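Local coordinates for protein member of s1p family of ribosomal proteins (Pyrococcus furiosus, PDB 5YH1) that binds manganese and probably acts as an exonuclease on nucleic acid through its DHH domain, the part of a longer S1-family protein present here, at residues A[74-79]-A[95-100]; A[80-85]-A[209-214]. All blocks are in the same frame, centred on the assembly; numbering follows the deposited sequence.

Interactions 1 and 2 share helix 66-86 of the DHH domain, and their centres lie about 10 Å apart. In interaction 1 residues 74-79 rest on strand 97-100 at the margin of the parallel sheet; in interaction 2 the next turns, 80-85, meet the end of helix 199-210. The two join near the kink at P81, where the helical bond from L82 N to A78 O is opened: N211 ND2 lies 3.1 Å from A78 O, probably a hydrogen bond. L75 CD2 also packs on I210 CD1 at 3.8 Å. Interaction 1 is nearer the metal, with the R99 side chain about 11 Å from that of the manganese ligand D137; interaction 2 lies away from the site.

Interaction 1. Residues A[74-79]-A[95-100]; sequences ALETAI and HLFKRR
E76 and R99 form a salt bridge between helix 66-86 and edge strand 97-102; segments 74-79 and 97-100 run nearly antiparallel, their axes 10.2 Å apart. R99 donates its NE to E76 OE2 at 2.6 Å; the acceptor lies in the guanidinium plane, and the N-H points almost straight at it (158°). The E76 chain is extended throughout, with CG anti to the backbone N (chi1 172°), which carries the carboxylate past F97 to the arginine. R99 leaves its strand in an extended form and then bends at chi3 (54°), turning the edge that bears NE toward the carboxylate. A water bridges the second pair of atoms, giving a proton to E76 OE1 at 2.8 Å and accepting one from R99 NH2 at 2.7 Å.

Beneath this polar pair F97 fills the gap between helix and strand. Its CE2 touches the methylene CG of E76 at 3.6 Å, and on the same side of the ring I79 approaches obliquely, with its CD1 3.9 Å from F97 CE1. A flat aromatic ring and a branched isoleucine suit this buried layer, and the aliphatic stem of the glutamate completes it.

R273 makes a salt bridge to E76 OE1, while R99 NH1 bonds to H62 and NH2 to the carbonyl of D271. Two arginines around one buried carboxylate probably keep E76 ionised, and the several bonds fix the rotation of the R99 guanidinium.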
loop_
_atom_site.group_PDB
_atom_site.type_symbol
_atom_site.label_atom_id
_atom_site.label_comp_id
_atom_site.label_asym_id
_atom_site.label_seq_id
_atom_site.Cartn_x
_atom_site.Cartn_y
_atom_site.Cartn_z
ATOM N N ALA A 74 17.596 -3.586 -20.365
ATOM C CA ALA A 74 18.835 -3.862 -21.113
ATOM C C ALA A 74 19.753 -4.798 -20.319
ATOM O O ALA A 74 20.201 -5.828 -20.825
ATOM C CB ALA A 74 19.564 -2.567 -21.446
ATOM N N LEU A 75 20.005 -4.448 -19.060
ATOM C CA LEU A 75 20.897 -5.245 -18.212
ATOM C C LEU A 75 20.327 -6.630 -17.916
ATOM O O LEU A 75 21.044 -7.632 -17.990
ATOM C CB LEU A 75 21.219 -4.488 -16.922
ATOM C CG LEU A 75 22.050 -3.235 -17.202
ATOM C CD1 LEU A 75 21.980 -2.245 -16.051
ATOM C CD2 LEU A 75 23.494 -3.598 -17.520
ATOM N N GLU A 76 19.032 -6.692 -17.615
ATOM C CA GLU A 76 18.353 -7.969 -17.369
ATOM C C GLU A 76 18.459 -8.909 -18.574
ATOM O O GLU A 76 18.670 -10.125 -18.424
ATOM C CB GLU A 76 16.872 -7.725 -16.983
ATOM C CG GLU A 76 16.017 -8.983 -16.899
ATOM C CD GLU A 76 14.616 -8.758 -16.322
ATOM O OE1 GLU A 76 13.779 -9.665 -16.467
ATOM O OE2 GLU A 76 14.331 -7.712 -15.710
ATOM N N THR A 77 18.311 -8.344 -19.771
ATOM C CA THR A 77 18.333 -9.123 -21.004
ATOM C C THR A 77 19.697 -9.793 -21.232
ATOM O O THR A 77 19.764 -10.902 -21.743
ATOM C CB THR A 77 17.947 -8.231 -22.202
ATOM O OG1 THR A 77 16.652 -7.674 -21.967
ATOM C CG2 THR A 77 17.919 -9.017 -23.506
ATOM N N ALA A 78 20.775 -9.124 -20.831
ATOM C CA ALA A 78 22.130 -9.689 -20.896
ATOM C C ALA A 78 22.411 -10.693 -19.764
ATOM O O ALA A 78 23.074 -11.705 -19.962
ATOM C CB ALA A 78 23.151 -8.564 -20.842
ATOM N N ILE A 79 21.912 -10.394 -18.570
ATOM C CA ILE A 79 22.206 -11.187 -17.374
ATOM C C ILE A 79 21.486 -12.540 -17.347
ATOM O O ILE A 79 22.112 -13.570 -17.079
ATOM C CB ILE A 79 21.869 -10.376 -16.098
ATOM C CG1 ILE A 79 22.868 -9.236 -15.946
ATOM C CG2 ILE A 79 21.900 -11.258 -14.850
ATOM C CD1 ILE A 79 22.399 -8.112 -15.058
ATOM N N HIS A 95 15.166 -16.758 -9.115
ATOM C CA HIS A 95 15.636 -16.608 -7.756
ATOM C C HIS A 95 16.881 -15.722 -7.637
ATOM O O HIS A 95 17.006 -14.969 -6.676
ATOM C CB HIS A 95 15.920 -17.977 -7.155
ATOM C CG HIS A 95 16.327 -17.912 -5.725
ATOM N ND1 HIS A 95 15.517 -17.366 -4.755
ATOM C CD2 HIS A 95 17.471 -18.278 -5.103
ATOM C CE1 HIS A 95 16.138 -17.414 -3.590
ATOM N NE2 HIS A 95 17.324 -17.966 -3.775
ATOM N N LEU A 96 17.792 -15.823 -8.601
ATOM C CA LEU A 96 19.101 -15.178 -8.509
ATOM C C LEU A 96 19.186 -13.820 -9.227
ATOM O O LEU A 96 20.267 -13.213 -9.310
ATOM C CB LEU A 96 20.180 -16.128 -9.024
ATOM C CG LEU A 96 20.343 -17.426 -8.231
ATOM C CD1 LEU A 96 21.339 -18.341 -8.925
ATOM C CD2 LEU A 96 20.776 -17.145 -6.802
ATOM N N PHE A 97 18.054 -13.341 -9.734
ATOM C CA PHE A 97 17.973 -11.991 -10.262
ATOM C C PHE A 97 16.631 -11.341 -9.947
ATOM O O PHE A 97 15.575 -11.915 -10.220
ATOM C CB PHE A 97 18.205 -11.976 -11.770
ATOM C CG PHE A 97 18.123 -10.603 -12.370
ATOM C CD1 PHE A 97 19.227 -9.773 -12.373
ATOM C CD2 PHE A 97 16.931 -10.133 -12.908
ATOM C CE1 PHE A 97 19.163 -8.502 -12.907
ATOM C CE2 PHE A 97 16.857 -8.859 -13.448
ATOM C CZ PHE A 97 17.976 -8.046 -13.448
ATOM N N LYS A 98 16.688 -10.127 -9.408
ATOM C CA LYS A 98 15.504 -9.338 -9.112
ATOM C C LYS A 98 15.663 -7.921 -9.642
ATOM O O LYS A 98 16.675 -7.275 -9.388
ATOM C CB LYS A 98 15.284 -9.277 -7.601
ATOM C CG LYS A 98 14.978 -10.620 -6.964
ATOM C CD LYS A 98 13.587 -11.095 -7.364
ATOM C CE LYS A 98 13.431 -12.593 -7.171
ATOM N NZ LYS A 98 13.542 -12.979 -5.752
ATOM N N ARG A 99 14.652 -7.443 -10.366
ATOM C CA ARG A 99 14.608 -6.068 -10.837
ATOM C C ARG A 99 13.478 -5.350 -10.103
ATOM O O ARG A 99 12.338 -5.806 -10.127
ATOM C CB ARG A 99 14.416 -6.029 -12.360
ATOM C CG ARG A 99 14.479 -4.636 -12.966
ATOM C CD ARG A 99 14.459 -4.668 -14.488
ATOM N NE ARG A 99 13.313 -5.416 -15.009
ATOM C CZ ARG A 99 12.063 -4.970 -15.062
ATOM N NH1 ARG A 99 11.763 -3.761 -14.643
ATOM N NH2 ARG A 99 11.103 -5.739 -15.547
ATOM N N ARG A 100 13.805 -4.227 -9.459
ATOM C CA ARG A 100 12.847 -3.468 -8.654
ATOM C C ARG A 100 12.889 -1.989 -8.998
ATOM O O ARG A 100 13.920 -1.347 -8.810
ATOM C CB ARG A 100 13.152 -3.646 -7.170
ATOM C CG ARG A 100 12.985 -5.075 -6.712
ATOM C CD ARG A 100 13.364 -5.285 -5.254
ATOM N NE ARG A 100 13.222 -6.705 -4.923
ATOM C CZ ARG A 100 13.995 -7.389 -4.087
ATOM N NH1 ARG A 100 14.997 -6.808 -3.421
ATOM N NH2 ARG A 100 13.757 -8.677 -3.919
HETATM O O HOH W 1 11.530 -8.061 -16.868
#

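Interaction 2. Residues A[80-85]-A[209-214]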
loop_
_atom_site.group_PDB
_atom_site.type_symbol
_atom_site.label_atom_id
_atom_site.label_comp_id
_atom_site.label_asym_id
_atom_site.label_seq_id
_atom_site.Cartn_x
_atom_site.Cartn_y
_atom_site.Cartn_z
ATOM N N ILE A 80 20.186 -12.540 -17.629
ATOM C CA ILE A 80 19.363 -13.751 -17.474
ATOM C C ILE A 80 19.911 -14.957 -18.254
ATOM O O ILE A 80 20.018 -16.045 -17.688
ATOM C CB ILE A 80 17.875 -13.496 -17.838
ATOM C CG1 ILE A 80 17.201 -12.565 -16.818
ATOM C CG2 ILE A 80 17.097 -14.798 -17.948
ATOM C CD1 ILE A 80 17.245 -13.042 -15.389
ATOM N N PRO A 81 20.258 -14.777 -19.548
ATOM C CA PRO A 81 20.832 -15.910 -20.293
ATOM C C PRO A 81 22.102 -16.496 -19.677
ATOM O O PRO A 81 22.283 -17.710 -19.711
ATOM C CB PRO A 81 21.132 -15.318 -21.676
ATOM C CG PRO A 81 20.190 -14.180 -21.812
ATOM C CD PRO A 81 20.000 -13.623 -20.428
ATOM N N LEU A 82 22.979 -15.650 -19.141
ATOM C CA LEU A 82 24.191 -16.140 -18.494
ATOM C C LEU A 82 23.843 -16.938 -17.241
ATOM O O LEU A 82 24.402 -18.002 -17.007
ATOM C CB LEU A 82 25.144 -14.997 -18.129
ATOM C CG LEU A 82 25.819 -14.238 -19.269
ATOM C CD1 LEU A 82 26.865 -13.293 -18.700
ATOM C CD2 LEU A 82 26.446 -15.187 -20.290
ATOM N N ILE A 83 22.910 -16.425 -16.445
ATOM C CA ILE A 83 22.454 -17.143 -15.260
ATOM C C ILE A 83 21.921 -18.519 -15.645
ATOM O O ILE A 83 22.207 -19.509 -14.970
ATOM C CB ILE A 83 21.375 -16.351 -14.491
ATOM C CG1 ILE A 83 22.011 -15.136 -13.808
ATOM C CG2 ILE A 83 20.672 -17.240 -13.465
ATOM C CD1 ILE A 83 21.009 -14.173 -13.206
ATOM N N GLU A 84 21.154 -18.575 -16.731
ATOM C CA GLU A 84 20.547 -19.830 -17.173
ATOM C C GLU A 84 21.560 -20.834 -17.727
ATOM O O GLU A 84 21.362 -22.040 -17.576
ATOM C CB GLU A 84 19.405 -19.572 -18.169
ATOM C CG GLU A 84 18.192 -18.951 -17.483
ATOM C CD GLU A 84 16.969 -18.834 -18.370
ATOM O OE1 GLU A 84 17.126 -18.518 -19.573
ATOM O OE2 GLU A 84 15.849 -19.046 -17.849
ATOM N N LYS A 85 22.647 -20.355 -18.328
ATOM C CA LYS A 85 23.665 -21.270 -18.852
ATOM C C LYS A 85 24.539 -21.882 -17.743
ATOM O O LYS A 85 25.024 -22.999 -17.899
ATOM C CB LYS A 85 24.513 -20.618 -19.954
ATOM C CG LYS A 85 25.797 -19.941 -19.503
ATOM C CD LYS A 85 26.762 -19.749 -20.664
ATOM C CE LYS A 85 26.152 -18.914 -21.779
ATOM N NZ LYS A 85 27.192 -18.308 -22.656
ATOM N N TYR A 209 29.029 -5.549 -22.786
ATOM C CA TYR A 209 30.213 -6.118 -22.144
ATOM C C TYR A 209 29.878 -7.319 -21.256
ATOM O O TYR A 209 30.655 -8.269 -21.176
ATOM C CB TYR A 209 30.968 -5.062 -21.344
ATOM C CG TYR A 209 31.752 -4.108 -22.215
ATOM C CD1 TYR A 209 31.122 -3.055 -22.861
ATOM C CD2 TYR A 209 33.124 -4.258 -22.402
ATOM C CE1 TYR A 209 31.822 -2.168 -23.652
ATOM C CE2 TYR A 209 33.834 -3.372 -23.197
ATOM C CZ TYR A 209 33.171 -2.332 -23.828
ATOM O OH TYR A 209 33.850 -1.441 -24.629
ATOM N N ILE A 210 28.720 -7.288 -20.597
ATOM C CA ILE A 210 28.293 -8.422 -19.787
ATOM C C ILE A 210 28.062 -9.633 -20.674
ATOM O O ILE A 210 28.515 -10.727 -20.348
ATOM C CB ILE A 210 27.009 -8.111 -18.978
ATOM C CG1 ILE A 210 27.322 -7.103 -17.874
ATOM C CG2 ILE A 210 26.431 -9.381 -18.367
ATOM C CD1 ILE A 210 26.104 -6.398 -17.324
ATOM N N ASN A 211 27.349 -9.437 -21.781
ATOM C CA ASN A 211 26.964 -10.541 -22.652
ATOM C C ASN A 211 26.879 -10.101 -24.121
ATOM O O ASN A 211 25.808 -9.733 -24.603
ATOM C CB ASN A 211 25.629 -11.138 -22.185
ATOM C CG ASN A 211 25.265 -12.408 -22.923
ATOM O OD1 ASN A 211 25.982 -12.846 -23.817
ATOM N ND2 ASN A 211 24.147 -13.004 -22.553
ATOM N N PRO A 212 28.011 -10.155 -24.845
ATOM C CA PRO A 212 28.011 -9.691 -26.241
ATOM C C PRO A 212 26.948 -10.321 -27.150
ATOM O O PRO A 212 26.551 -9.697 -28.119
ATOM C CB PRO A 212 29.433 -10.025 -26.718
ATOM C CG PRO A 212 30.260 -9.968 -25.477
ATOM C CD PRO A 212 29.367 -10.516 -24.389
ATOM N N GLU A 213 26.467 -11.518 -26.828
ATOM C CA GLU A 213 25.454 -12.180 -27.651
ATOM C C GLU A 213 24.104 -11.469 -27.738
ATOM O O GLU A 213 23.344 -11.741 -28.661
ATOM C CB GLU A 213 25.207 -13.624 -27.186
ATOM C CG GLU A 213 26.015 -14.676 -27.928
ATOM C CD GLU A 213 27.297 -15.056 -27.210
ATOM O OE1 GLU A 213 27.357 -16.195 -26.687
ATOM O OE2 GLU A 213 28.237 -14.223 -27.161
ATOM N N VAL A 214 23.778 -10.585 -26.795
ATOM C CA VAL A 214 22.461 -9.927 -26.824
ATOM C C VAL A 214 22.465 -8.595 -27.576
ATOM O O VAL A 214 21.436 -7.924 -27.648
ATOM C CB VAL A 214 21.855 -9.743 -25.405
ATOM C CG1 VAL A 214 21.770 -11.087 -24.696
ATOM C CG2 VAL A 214 22.635 -8.733 -24.576
#
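L82 carries the apolar part of this contact, reaching from helix 66-86 to the last turn of helix 199-210. Its CD1 lies 4.0 Å from CG2 of I210 and closer still, 3.5 Å, to the carbonyl oxygen I210 O, which accepts a hydrogen bond from R49. The I210 side chain is set so that CG2 is anti to the backbone N, and this branch does the touching. Leucine suits the spot because its forked end covers both the isoleucine methyl and the amide of N211.

The second group is van der Waals contact with that amide. The L82 fork and the N211 amide lie alongside each other, pointing opposite ways, L82 CG being 3.9 Å from N211 ND2, while P81 CB approaches the same nitrogen at 3.9 Å.

Among polar bonds, the amide is held chiefly by that from N211 ND2 to A78 O; the weak bond from E213 N to N211 OD1, 3.3 Å, may help steady the turn after the helix. K85 NZ and E213 OE1 carry opposite charges but at 4.6 Å are too far apart for a salt bridge.

Packing of one helix against the C-terminal end of another belongs to the layer of helices flanking the parallel sheet of the DHH domain's alpha/beta fold.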